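TRNA endonuclease VMS1 (Saccharomyces cerevisiae, PDB 5WHG) cleaves polypeptidyl-tRNAs downstream of ribosome-associated quality control to release incomplete polypeptides for degradation, and binds the 60S subunit through the VLRF1 domain included in this chain. Local coordinates at residues A221-Q226 with K356-L361; L22-L27 with L176-S181; T345-R348 with L352-K355; F248-T253 with E304-K309. All coordinates share one frame; numbering follows the deposited sequence.

Contact 1: residues A221-Q226 with K356-L361; sequences AIVSHQ and KAWCEL
V223 and W358 make the heart of this contact, a branched aliphatic side chain laid on an indole. The CG2 methyl of V223 sits 3.6 Å from the centroid of the five-membered ring of W358 and only 11° off the ring normal, a well-formed CH-pi arrangement. Its second methyl reaches the benzene half of the indole, where V223 CG1 lies 4.0 Å from W358 CE3, and the forked tip thus spans both rings. H225 supplies the other first-shell partner. Its CD2 comes within 3.9 Å of W358 CZ2, with the imidazole and the six-membered ring inclined at 32° in an oblique pairing.

W358 can bridge the distance because its CG stands anti to the backbone N (chi1 -176°), which carries the indole off the helix and across to the strand, whose nearest CA, that of V223, is 8.2 Å from the CA of W358. Where the strand ends, S224 OG accepts a hydrogen bond from Q226 N at 2.8 Å, an ST turn that shapes the chain around H225.

In the next shell, H225 NE2 is hydrogen-bonded to S208 OG on the neighbouring strand, while F25 stacks on the imidazole. The hydroxyl of Y23 bonds to H225 O and, weakly, to W358 NE1, giving the buried indole nitrogen a polar partner. F248 packs against V223 from the adjoining strand.

The arrangement is that of an alpha/beta layer: helix 351-362 lies against the mixed sheet in the core of the VLRF1 domain, with W358 as the large side chain set into the interface.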
loop_
_atom_site.group_PDB
_atom_site.type_symbol
_atom_site.label_atom_id
_atom_site.label_comp_id
_atom_site.label_asym_id
_atom_site.label_seq_id
_atom_site.Cartn_x
_atom_site.Cartn_y
_atom_site.Cartn_z
ATOM N N ALA A 221 5.913 -4.107 -6.198
ATOM C CA ALA A 221 4.984 -5.101 -5.673
ATOM C C ALA A 221 3.555 -4.573 -5.731
ATOM O O ALA A 221 3.325 -3.363 -5.680
ATOM C CB ALA A 221 5.359 -5.497 -4.245
ATOM N N ILE A 222 2.599 -5.495 -5.867
ATOM C CA ILE A 222 1.178 -5.229 -5.635
ATOM C C ILE A 222 0.841 -5.833 -4.271
ATOM O O ILE A 222 0.919 -7.053 -4.089
ATOM C CB ILE A 222 0.287 -5.817 -6.743
ATOM C CG1 ILE A 222 0.640 -5.254 -8.133
ATOM C CG2 ILE A 222 -1.177 -5.571 -6.437
ATOM C CD1 ILE A 222 0.519 -3.725 -8.275
ATOM N N VAL A 223 0.500 -4.995 -3.291
ATOM C CA VAL A 223 0.288 -5.449 -1.917
ATOM C C VAL A 223 -1.208 -5.501 -1.637
ATOM O O VAL A 223 -1.947 -4.561 -1.960
ATOM C CB VAL A 223 1.007 -4.537 -0.903
ATOM C CG1 VAL A 223 0.532 -3.076 -1.037
ATOM C CG2 VAL A 223 0.793 -5.046 0.535
ATOM N N SER A 224 -1.660 -6.603 -1.050
ATOM C CA SER A 224 -3.029 -6.690 -0.566
ATOM C C SER A 224 -3.157 -6.017 0.792
ATOM O O SER A 224 -2.287 -6.160 1.654
ATOM C CB SER A 224 -3.464 -8.145 -0.447
ATOM O OG SER A 224 -4.350 -8.301 0.648
ATOM N N HIS A 225 -4.259 -5.300 0.997
ATOM C CA HIS A 225 -4.506 -4.715 2.306
ATOM C C HIS A 225 -4.847 -5.760 3.360
ATOM O O HIS A 225 -4.787 -5.451 4.555
ATOM C CB HIS A 225 -5.610 -3.663 2.209
ATOM C CG HIS A 225 -5.248 -2.487 1.351
ATOM N ND1 HIS A 225 -6.002 -1.333 1.312
ATOM C CD2 HIS A 225 -4.208 -2.284 0.504
ATOM C CE1 HIS A 225 -5.453 -0.476 0.464
ATOM N NE2 HIS A 225 -4.360 -1.026 -0.036
ATOM N N GLN A 226 -5.155 -6.993 2.962
ATOM C CA GLN A 226 -5.422 -8.043 3.934
ATOM C C GLN A 226 -4.117 -8.641 4.443
ATOM O O GLN A 226 -3.234 -8.981 3.651
ATOM C CB GLN A 226 -6.286 -9.140 3.313
ATOM C CG GLN A 226 -6.890 -10.116 4.336
ATOM C CD GLN A 226 -8.175 -9.572 4.944
ATOM O OE1 GLN A 226 -8.417 -8.360 4.944
ATOM N NE2 GLN A 226 -9.016 -10.468 5.450
ATOM N N LYS A 356 9.165 -3.375 4.389
ATOM C CA LYS A 356 9.459 -2.389 5.426
ATOM C C LYS A 356 8.612 -1.147 5.212
ATOM O O LYS A 356 7.922 -0.679 6.125
ATOM C CB LYS A 356 10.961 -2.045 5.425
ATOM C CG LYS A 356 11.443 -0.992 6.478
ATOM C CD LYS A 356 11.394 0.482 5.970
ATOM C CE LYS A 356 11.314 1.505 7.121
ATOM N NZ LYS A 356 11.155 2.919 6.665
ATOM N N ALA A 357 8.641 -0.614 3.990
ATOM C CA ALA A 357 7.851 0.563 3.662
ATOM C C ALA A 357 6.376 0.328 3.939
ATOM O O ALA A 357 5.706 1.181 4.528
ATOM C CB ALA A 357 8.076 0.937 2.201
ATOM N N TRP A 358 5.847 -0.830 3.523
ATOM C CA TRP A 358 4.423 -1.089 3.726
ATOM C C TRP A 358 4.073 -1.134 5.208
ATOM O O TRP A 358 3.093 -0.519 5.640
ATOM C CB TRP A 358 3.989 -2.389 3.044
ATOM C CG TRP A 358 2.501 -2.598 3.178
ATOM C CD1 TRP A 358 1.865 -3.615 3.835
ATOM C CD2 TRP A 358 1.467 -1.739 2.671
ATOM N NE1 TRP A 358 0.496 -3.455 3.755
ATOM C CE2 TRP A 358 0.224 -2.309 3.053
ATOM C CE3 TRP A 358 1.470 -0.547 1.933
ATOM C CZ2 TRP A 358 -1.012 -1.726 2.713
ATOM C CZ3 TRP A 358 0.242 0.037 1.602
ATOM C CH2 TRP A 358 -0.986 -0.563 1.991
ATOM N N CYS A 359 4.856 -1.862 6.007
ATOM C CA CYS A 359 4.561 -1.915 7.438
ATOM C C CYS A 359 4.643 -0.532 8.060
ATOM O O CYS A 359 3.859 -0.201 8.955
ATOM C CB CYS A 359 5.503 -2.874 8.159
ATOM S SG CYS A 359 5.219 -4.617 7.795
ATOM N N GLU A 360 5.572 0.298 7.574
ATOM C CA GLU A 360 5.690 1.684 8.022
ATOM C C GLU A 360 4.477 2.542 7.638
ATOM O O GLU A 360 4.182 3.521 8.328
ATOM C CB GLU A 360 6.969 2.292 7.448
ATOM C CG GLU A 360 7.186 3.739 7.791
ATOM C CD GLU A 360 7.161 3.971 9.280
ATOM O OE1 GLU A 360 6.516 4.952 9.706
ATOM O OE2 GLU A 360 7.772 3.164 10.021
ATOM N N LEU A 361 3.773 2.223 6.545
ATOM C CA LEU A 361 2.585 3.000 6.185
ATOM C C LEU A 361 1.295 2.463 6.801
ATOM O O LEU A 361 0.334 3.228 6.980
ATOM C CB LEU A 361 2.397 3.035 4.664
ATOM C CG LEU A 361 3.314 3.834 3.735
ATOM C CD1 LEU A 361 3.292 3.216 2.338
ATOM C CD2 LEU A 361 2.876 5.287 3.670
#

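Contact 2: residues L22-L27 with L176-S181; sequences LYIFDL and LAIYKS
I24 and I178 meet methyl to methyl, and a pair of leucines repeats the theme two residues earlier on each segment. All the contact across these segments is apolar. The CD1 atom of I24 lies 3.5 Å from CD1 of I178 and almost as near its CG1, at 3.6 Å. The other branch of I24 takes part too, CG2 standing 3.9 Å from I178 CD1, so the end of I178 fits against the fork of its partner. I178 reaches that place with CG1 anti to the backbone N (chi1 -177°) and the rest of the chain extended. L22 and L176 touch more sparingly: one methyl of each, CD2 against CD2, at 3.9 Å, the side chains running about at right angles.

The hydrogen bonds near the touching residues hold each backbone in place. D26 N bonds to Y23 O at 3.0 Å and closes a type I beta turn that presents I24 to the strand. Beyond the turn, L22 and I24 are tied through their backbones to L364 and S362, whereas L176 and I178 pair with strand 162-166.

Further apolar cover comes from helix 191-198, whose L195 and W198 touch both isoleucines, and from L31 beside both leucines. With I24 cut back to an alanine, the end of I178 is likely to lose the surface that holds it, and a gap to open beside L195 and W198.

Two short hydrophobic pairs without directional bonds imply an attachment that depends on shape and burial, joining the N-terminal loop to the small antiparallel sheet.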
loop_
_atom_site.group_PDB
_atom_site.type_symbol
_atom_site.label_atom_id
_atom_site.label_comp_id
_atom_site.label_asym_id
_atom_site.label_seq_id
_atom_site.Cartn_x
_atom_site.Cartn_y
_atom_site.Cartn_z
ATOM N N LEU A 22 -2.959 -2.638 15.739
ATOM C CA LEU A 22 -2.774 -1.299 15.204
ATOM C C LEU A 22 -2.739 -1.284 13.683
ATOM O O LEU A 22 -2.468 -0.228 13.093
ATOM C CB LEU A 22 -1.487 -0.679 15.762
ATOM C CG LEU A 22 -1.526 -0.378 17.263
ATOM C CD1 LEU A 22 -0.174 0.102 17.773
ATOM C CD2 LEU A 22 -2.621 0.639 17.594
ATOM N N TYR A 23 -2.987 -2.419 13.036
ATOM C CA TYR A 23 -3.009 -2.457 11.580
ATOM C C TYR A 23 -4.212 -1.676 11.060
ATOM O O TYR A 23 -5.363 -2.016 11.358
ATOM C CB TYR A 23 -3.049 -3.896 11.078
ATOM C CG TYR A 23 -2.853 -4.020 9.581
ATOM C CD1 TYR A 23 -1.656 -3.650 8.985
ATOM C CD2 TYR A 23 -3.857 -4.515 8.768
ATOM C CE1 TYR A 23 -1.474 -3.769 7.627
ATOM C CE2 TYR A 23 -3.676 -4.635 7.402
ATOM C CZ TYR A 23 -2.488 -4.262 6.843
ATOM O OH TYR A 23 -2.313 -4.383 5.491
ATOM N N ILE A 24 -3.940 -0.650 10.253
ATOM C CA ILE A 24 -4.967 0.281 9.817
ATOM C C ILE A 24 -6.117 -0.392 9.066
ATOM O O ILE A 24 -7.241 0.121 9.080
ATOM C CB ILE A 24 -4.283 1.380 8.982
ATOM C CG1 ILE A 24 -3.442 2.263 9.909
ATOM C CG2 ILE A 24 -5.302 2.217 8.236
ATOM C CD1 ILE A 24 -2.361 3.027 9.187
ATOM N N PHE A 25 -5.893 -1.557 8.453
ATOM C CA PHE A 25 -6.937 -2.227 7.685
ATOM C C PHE A 25 -7.588 -3.390 8.433
ATOM O O PHE A 25 -8.289 -4.200 7.815
ATOM C CB PHE A 25 -6.373 -2.700 6.348
ATOM C CG PHE A 25 -5.800 -1.587 5.515
ATOM C CD1 PHE A 25 -6.616 -0.550 5.072
ATOM C CD2 PHE A 25 -4.454 -1.564 5.192
ATOM C CE1 PHE A 25 -6.105 0.482 4.311
ATOM C CE2 PHE A 25 -3.934 -0.533 4.428
ATOM C CZ PHE A 25 -4.763 0.487 3.981
ATOM N N ASP A 26 -7.388 -3.473 9.748
ATOM C CA ASP A 26 -7.871 -4.594 10.540
ATOM C C ASP A 26 -7.997 -4.187 12.008
ATOM O O ASP A 26 -7.666 -4.964 12.906
ATOM C CB ASP A 26 -6.926 -5.786 10.372
ATOM C CG ASP A 26 -7.515 -7.093 10.882
ATOM O OD1 ASP A 26 -8.695 -7.100 11.307
ATOM O OD2 ASP A 26 -6.781 -8.111 10.853
ATOM N N LEU A 27 -8.469 -2.966 12.258
ATOM C CA LEU A 27 -8.653 -2.487 13.620
ATOM C C LEU A 27 -9.968 -2.992 14.207
ATOM O O LEU A 27 -11.013 -2.975 13.545
ATOM C CB LEU A 27 -8.638 -0.961 13.651
ATOM C CG LEU A 27 -7.471 -0.190 13.052
ATOM C CD1 LEU A 27 -7.906 1.255 12.832
ATOM C CD2 LEU A 27 -6.251 -0.252 13.964
ATOM N N LEU A 176 -2.519 8.505 18.570
ATOM C CA LEU A 176 -2.244 7.608 17.458
ATOM C C LEU A 176 -2.122 8.409 16.169
ATOM O O LEU A 176 -2.974 9.254 15.872
ATOM C CB LEU A 176 -3.331 6.539 17.340
ATOM C CG LEU A 176 -3.273 5.480 18.450
ATOM C CD1 LEU A 176 -4.614 4.803 18.649
ATOM C CD2 LEU A 176 -2.213 4.432 18.147
ATOM N N ALA A 177 -1.052 8.150 15.421
ATOM C CA ALA A 177 -0.724 8.894 14.215
ATOM C C ALA A 177 -0.819 7.981 13.001
ATOM O O ALA A 177 -0.460 6.799 13.080
ATOM C CB ALA A 177 0.682 9.494 14.308
ATOM N N ILE A 178 -1.310 8.535 11.887
ATOM C CA ILE A 178 -1.427 7.830 10.612
ATOM C C ILE A 178 -0.961 8.766 9.494
ATOM O O ILE A 178 -1.193 9.978 9.553
ATOM C CB ILE A 178 -2.877 7.351 10.376
ATOM C CG1 ILE A 178 -2.994 6.555 9.075
ATOM C CG2 ILE A 178 -3.832 8.529 10.309
ATOM C CD1 ILE A 178 -4.359 5.914 8.893
ATOM N N TYR A 179 -0.294 8.208 8.478
ATOM C CA TYR A 179 0.288 9.028 7.411
ATOM C C TYR A 179 -0.787 9.646 6.519
ATOM O O TYR A 179 -1.677 8.943 6.023
ATOM C CB TYR A 179 1.238 8.203 6.544
ATOM C CG TYR A 179 2.631 8.055 7.080
ATOM C CD1 TYR A 179 3.511 9.118 7.062
ATOM C CD2 TYR A 179 3.076 6.847 7.588
ATOM C CE1 TYR A 179 4.804 8.994 7.550
ATOM C CE2 TYR A 179 4.372 6.708 8.089
ATOM C CZ TYR A 179 5.232 7.789 8.067
ATOM O OH TYR A 179 6.525 7.667 8.557
ATOM N N LYS A 180 -0.675 10.962 6.282
ATOM C CA LYS A 180 -1.636 11.659 5.424
ATOM C C LYS A 180 -1.657 11.085 4.014
ATOM O O LYS A 180 -2.712 11.067 3.365
ATOM C CB LYS A 180 -1.309 13.153 5.369
ATOM C CG LYS A 180 -1.700 13.931 6.604
ATOM C CD LYS A 180 -0.844 15.179 6.797
ATOM C CE LYS A 180 -1.161 16.263 5.785
ATOM N NZ LYS A 180 -0.520 17.556 6.176
ATOM N N SER A 181 -0.500 10.617 3.530
ATOM C CA SER A 181 -0.397 10.025 2.203
ATOM C C SER A 181 -1.374 8.875 1.979
ATOM O O SER A 181 -1.735 8.591 0.830
ATOM C CB SER A 181 1.029 9.535 1.981
ATOM O OG SER A 181 1.911 10.633 1.978
#

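Contact 3: residues T345-R348 with L352-K355; sequences TTNR and LELK
The carboxylate of E353 and the side-chain amide of N347 lie near one another with their planes only 22° apart, though displaced rather than superposed. One face of the carboxylate is turned to the 345-348 backbone, and N347 N stands over it, 3.5 Å from E353 CD. On that same side, N347 CB approaches E353 OE1 while T346 CG2 lies 3.6 Å from E353 OE2, so the two oxygens are shared between neighbouring residues of the loop. The amide nitrogen N347 ND2 is 3.4 Å from E353 OE1.

E353 gets there through an extended first step, CG anti to the backbone N (chi1 176°), followed by a bend at chi2 of 58° that swings the acid back toward the loop. The bend also puts its CB and CG beside the carbonyl of R348, with R348 O 3.2 Å from E353 CG. R348 takes part through this carbonyl, its CB turned away from the helix.

This is a loop folding back over the first turn of the helix it leads into, helix 351-362 of the VLRF1 domain. T350 OG1 takes a hydrogen bond from E353 N at that helix start, and a carboxylate here is probably favoured by the positive end of the helix dipole.

Were E353 shortened to an alanine, the loop would probably lose the acid that its T346 methyl, N347 and R348 carbonyl rest on, leaving a gap beside the helix. T346 OG1, for its part, is hydrogen-bonded to R316 NE in the sheet.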
loop_
_atom_site.group_PDB
_atom_site.type_symbol
_atom_site.label_atom_id
_atom_site.label_comp_id
_atom_site.label_asym_id
_atom_site.label_seq_id
_atom_site.Cartn_x
_atom_site.Cartn_y
_atom_site.Cartn_z
ATOM N N THR A 345 12.050 8.383 4.248
ATOM C CA THR A 345 13.160 7.863 3.462
ATOM C C THR A 345 13.136 6.341 3.447
ATOM O O THR A 345 12.609 5.688 4.355
ATOM C CB THR A 345 14.498 8.348 3.998
ATOM O OG1 THR A 345 14.685 7.823 5.315
ATOM C CG2 THR A 345 14.525 9.861 4.032
ATOM N N THR A 346 13.720 5.781 2.393
ATOM C CA THR A 346 13.742 4.343 2.181
ATOM C C THR A 346 15.094 3.945 1.613
ATOM O O THR A 346 15.826 4.773 1.066
ATOM C CB THR A 346 12.615 3.905 1.246
ATOM O OG1 THR A 346 12.519 4.838 0.165
ATOM C CG2 THR A 346 11.297 3.882 2.000
ATOM N N ASN A 347 15.410 2.653 1.730
ATOM C CA ASN A 347 16.754 2.154 1.454
ATOM C C ASN A 347 16.969 1.729 0.009
ATOM O O ASN A 347 16.630 2.465 -0.921
ATOM C CB ASN A 347 17.071 0.984 2.379
ATOM C CG ASN A 347 17.526 1.436 3.743
ATOM O OD1 ASN A 347 18.726 1.438 4.030
ATOM N ND2 ASN A 347 16.572 1.836 4.594
ATOM N N ARG A 348 17.574 0.553 -0.189
ATOM C CA ARG A 348 17.777 0.094 -1.550
ATOM C C ARG A 348 16.490 -0.558 -2.050
ATOM O O ARG A 348 15.667 -1.013 -1.253
ATOM C CB ARG A 348 18.938 -0.892 -1.610
ATOM C CG ARG A 348 19.913 -0.771 -0.417
ATOM C CD ARG A 348 21.137 -1.698 -0.525
ATOM N NE ARG A 348 20.847 -2.919 -1.279
ATOM C CZ ARG A 348 21.309 -3.177 -2.504
ATOM N NH1 ARG A 348 22.109 -2.302 -3.106
ATOM N NH2 ARG A 348 20.989 -4.317 -3.115
ATOM N N LEU A 352 12.264 -6.959 0.418
ATOM C CA LEU A 352 12.132 -6.778 1.854
ATOM C C LEU A 352 11.956 -5.299 2.186
ATOM O O LEU A 352 11.167 -4.945 3.069
ATOM C CB LEU A 352 13.333 -7.388 2.579
ATOM C CG LEU A 352 13.232 -7.247 4.100
ATOM C CD1 LEU A 352 12.490 -8.420 4.781
ATOM C CD2 LEU A 352 14.598 -7.027 4.694
ATOM N N GLU A 353 12.627 -4.418 1.439
ATOM C CA GLU A 353 12.462 -2.982 1.665
ATOM C C GLU A 353 11.054 -2.503 1.301
ATOM O O GLU A 353 10.528 -1.594 1.948
ATOM C CB GLU A 353 13.522 -2.207 0.875
ATOM C CG GLU A 353 13.393 -0.690 0.962
ATOM C CD GLU A 353 13.446 -0.140 2.395
ATOM O OE1 GLU A 353 14.449 -0.387 3.111
ATOM O OE2 GLU A 353 12.472 0.550 2.795
ATOM N N LEU A 354 10.439 -3.089 0.272
ATOM C CA LEU A 354 9.037 -2.805 -0.020
ATOM C C LEU A 354 8.135 -3.192 1.156
ATOM O O LEU A 354 7.162 -2.486 1.467
ATOM C CB LEU A 354 8.627 -3.540 -1.301
ATOM C CG LEU A 354 9.276 -3.047 -2.609
ATOM C CD1 LEU A 354 8.730 -3.761 -3.822
ATOM C CD2 LEU A 354 9.123 -1.534 -2.797
ATOM N N LYS A 355 8.451 -4.307 1.834
ATOM C CA LYS A 355 7.665 -4.720 2.994
ATOM C C LYS A 355 7.912 -3.802 4.191
ATOM O O LYS A 355 6.987 -3.510 4.961
ATOM C CB LYS A 355 7.990 -6.164 3.375
ATOM C CG LYS A 355 7.771 -7.214 2.305
ATOM C CD LYS A 355 7.822 -8.609 2.934
ATOM C CE LYS A 355 7.378 -9.693 1.953
ATOM N NZ LYS A 355 7.166 -10.995 2.650
#

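Contact 4: residues F248-T253 with E304-K309; sequences FLEHKT and EPYLSK
E250 reaches Y306 from a classic beta bulge, in which L249 and E250 both face I222 on the adjacent strand of the mixed sheet. The bulge turns a corner in strand 247-255 and sends both side chains toward helix 304-308.

The close part of the contact is polar. Y306 OH donates a hydrogen bond to E250 OE2 at 2.5 Å, arriving on the anti side of the carboxylate and 20° out of its plane. Seen from the ring, E250 OE2 lies at the edge, near the ring plane, while the carboxylate is turned 64° against it. A kink in the glutamate (chi2 -78°) brings its stem obliquely over the rim of the ring, E250 CG being 3.3 Å from Y306 CE2.

On the other flank of the hydroxyl the fit is looser. L249 CD1 comes no nearer than 4.4 Å to Y306 CE1, a single methyl touching obliquely. Both residues find further apolar company in L76 of helix 66-76, and the tyrosine also touches I222.

Around the acid, R77 offers OE2 a long, weak ion pair and K73 touches the side chain; past the bulge the strand runs on toward solvent through exposed H251 and K252. The far side of the helix is exposed as well, at E304 and S308. There S308 OG donates to P305 O at 3.1 Å, approaching from above the carbonyl plane.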
loop_
_atom_site.group_PDB
_atom_site.type_symbol
_atom_site.label_atom_id
_atom_site.label_comp_id
_atom_site.label_asym_id
_atom_site.label_seq_id
_atom_site.Cartn_x
_atom_site.Cartn_y
_atom_site.Cartn_z
ATOM N N PHE A 248 2.002 -9.924 -0.692
ATOM C CA PHE A 248 2.334 -9.364 -2.001
ATOM C C PHE A 248 1.711 -10.260 -3.063
ATOM O O PHE A 248 2.180 -11.373 -3.291
ATOM C CB PHE A 248 3.845 -9.244 -2.211
ATOM C CG PHE A 248 4.478 -8.013 -1.588
ATOM C CD1 PHE A 248 3.703 -6.988 -1.057
ATOM C CD2 PHE A 248 5.869 -7.894 -1.527
ATOM C CE1 PHE A 248 4.295 -5.865 -0.470
ATOM C CE2 PHE A 248 6.476 -6.779 -0.949
ATOM C CZ PHE A 248 5.689 -5.761 -0.418
ATOM N N LEU A 249 0.654 -9.772 -3.713
ATOM C CA LEU A 249 0.005 -10.542 -4.761
ATOM C C LEU A 249 0.941 -10.736 -5.942
ATOM O O LEU A 249 0.969 -11.813 -6.545
ATOM C CB LEU A 249 -1.295 -9.853 -5.190
ATOM C CG LEU A 249 -2.336 -9.628 -4.081
ATOM C CD1 LEU A 249 -3.650 -9.142 -4.635
ATOM C CD2 LEU A 249 -2.553 -10.904 -3.304
ATOM N N GLU A 250 1.709 -9.706 -6.289
ATOM C CA GLU A 250 2.812 -9.836 -7.230
ATOM C C GLU A 250 4.013 -9.076 -6.682
ATOM O O GLU A 250 3.878 -8.171 -5.854
ATOM C CB GLU A 250 2.449 -9.307 -8.620
ATOM C CG GLU A 250 1.063 -9.680 -9.138
ATOM C CD GLU A 250 0.940 -11.106 -9.667
ATOM O OE1 GLU A 250 1.939 -11.853 -9.636
ATOM O OE2 GLU A 250 -0.170 -11.477 -10.118
ATOM N N HIS A 251 5.201 -9.452 -7.144
ATOM C CA HIS A 251 6.404 -8.723 -6.757
ATOM C C HIS A 251 7.498 -9.053 -7.753
ATOM O O HIS A 251 7.605 -10.194 -8.200
ATOM C CB HIS A 251 6.867 -9.083 -5.342
ATOM C CG HIS A 251 7.398 -10.470 -5.237
ATOM N ND1 HIS A 251 8.741 -10.762 -5.341
ATOM C CD2 HIS A 251 6.760 -11.654 -5.100
ATOM C CE1 HIS A 251 8.907 -12.067 -5.258
ATOM N NE2 HIS A 251 7.722 -12.631 -5.108
ATOM N N LYS A 252 8.302 -8.048 -8.094
ATOM C CA LYS A 252 9.411 -8.215 -9.021
ATOM C C LYS A 252 10.578 -7.368 -8.538
ATOM O O LYS A 252 10.365 -6.297 -7.962
ATOM C CB LYS A 252 9.010 -7.811 -10.450
ATOM C CG LYS A 252 9.552 -8.731 -11.548
ATOM C CD LYS A 252 8.569 -9.870 -11.835
ATOM C CE LYS A 252 9.180 -10.941 -12.745
ATOM N NZ LYS A 252 8.235 -12.066 -13.039
ATOM N N THR A 253 11.805 -7.870 -8.726
ATOM C CA THR A 253 13.022 -7.075 -8.553
ATOM C C THR A 253 14.044 -7.502 -9.592
ATOM O O THR A 253 14.329 -8.696 -9.722
ATOM C CB THR A 253 13.659 -7.221 -7.156
ATOM O OG1 THR A 253 14.145 -8.551 -6.987
ATOM C CG2 THR A 253 12.668 -6.966 -6.069
ATOM N N GLU A 304 -1.053 -3.985 -15.270
ATOM C CA GLU A 304 -2.091 -3.007 -15.594
ATOM C C GLU A 304 -3.445 -3.285 -14.941
ATOM O O GLU A 304 -4.052 -2.333 -14.420
ATOM C CB GLU A 304 -2.175 -2.928 -17.128
ATOM C CG GLU A 304 -3.270 -2.041 -17.737
ATOM C CD GLU A 304 -3.116 -1.926 -19.268
ATOM O OE1 GLU A 304 -3.181 -0.795 -19.805
ATOM O OE2 GLU A 304 -2.898 -2.969 -19.933
ATOM N N PRO A 305 -3.982 -4.517 -14.931
ATOM C CA PRO A 305 -5.290 -4.708 -14.269
ATOM C C PRO A 305 -5.244 -4.390 -12.789
ATOM O O PRO A 305 -6.173 -3.760 -12.268
ATOM C CB PRO A 305 -5.609 -6.191 -14.520
ATOM C CG PRO A 305 -4.773 -6.579 -15.683
ATOM C CD PRO A 305 -3.537 -5.744 -15.623
ATOM N N TYR A 306 -4.174 -4.826 -12.108
ATOM C CA TYR A 306 -3.933 -4.456 -10.707
ATOM C C TYR A 306 -3.834 -2.944 -10.512
ATOM O O TYR A 306 -4.419 -2.400 -9.567
ATOM C CB TYR A 306 -2.638 -5.090 -10.202
ATOM C CG TYR A 306 -2.613 -6.581 -10.072
ATOM C CD1 TYR A 306 -3.438 -7.229 -9.169
ATOM C CD2 TYR A 306 -1.726 -7.339 -10.809
ATOM C CE1 TYR A 306 -3.402 -8.586 -9.018
ATOM C CE2 TYR A 306 -1.674 -8.703 -10.655
ATOM C CZ TYR A 306 -2.521 -9.321 -9.759
ATOM O OH TYR A 306 -2.482 -10.683 -9.584
ATOM N N LEU A 307 -3.032 -2.259 -11.360
ATOM C CA LEU A 307 -2.748 -0.830 -11.183
ATOM C C LEU A 307 -3.996 0.034 -11.346
ATOM O O LEU A 307 -4.136 1.058 -10.669
ATOM C CB LEU A 307 -1.653 -0.365 -12.155
ATOM C CG LEU A 307 -0.248 -0.940 -11.846
ATOM C CD1 LEU A 307 0.839 -0.647 -12.923
ATOM C CD2 LEU A 307 0.228 -0.481 -10.475
ATOM N N SER A 308 -4.927 -0.360 -12.206
ATOM C CA SER A 308 -6.119 0.463 -12.358
ATOM C C SER A 308 -7.085 0.308 -11.193
ATOM O O SER A 308 -7.926 1.186 -10.988
ATOM C CB SER A 308 -6.804 0.141 -13.680
ATOM O OG SER A 308 -7.102 -1.231 -13.732
ATOM N N LYS A 309 -6.938 -0.740 -10.384
ATOM C CA LYS A 309 -7.741 -0.925 -9.178
ATOM C C LYS A 309 -7.015 -0.543 -7.879
ATOM O O LYS A 309 -7.555 -0.797 -6.793
ATOM C CB LYS A 309 -8.217 -2.381 -9.072
ATOM C CG LYS A 309 -8.935 -2.908 -10.307
ATOM C CD LYS A 309 -9.162 -4.407 -10.185
ATOM C CE LYS A 309 -10.107 -4.939 -11.263
ATOM N NZ LYS A 309 -9.431 -5.059 -12.589
#

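In the fold
From the N terminus, contact 2 comes first, returning strand 176-179 to the loop at residues 22-27, and it is complete before contact 1 opens. Contact 1 then encloses a long loop from strand 217-224 to helix 351-362. Contacts 4 and 3 both fall within it, one after the other, so none of the four cross. Contact 4 ties the edge strand 247-255 to helix 304-308; contact 3 lays the preceding loop against the start of the helix that contact 1 uses further along. The mixed sheet links 1 with 4, through backbone pairing of I222 and E250, and F248 reaches L354 and K355 of contact 3. Hydrogen bonds between Y179 and E360 and between Y23 and H225 join contact 2 to this core.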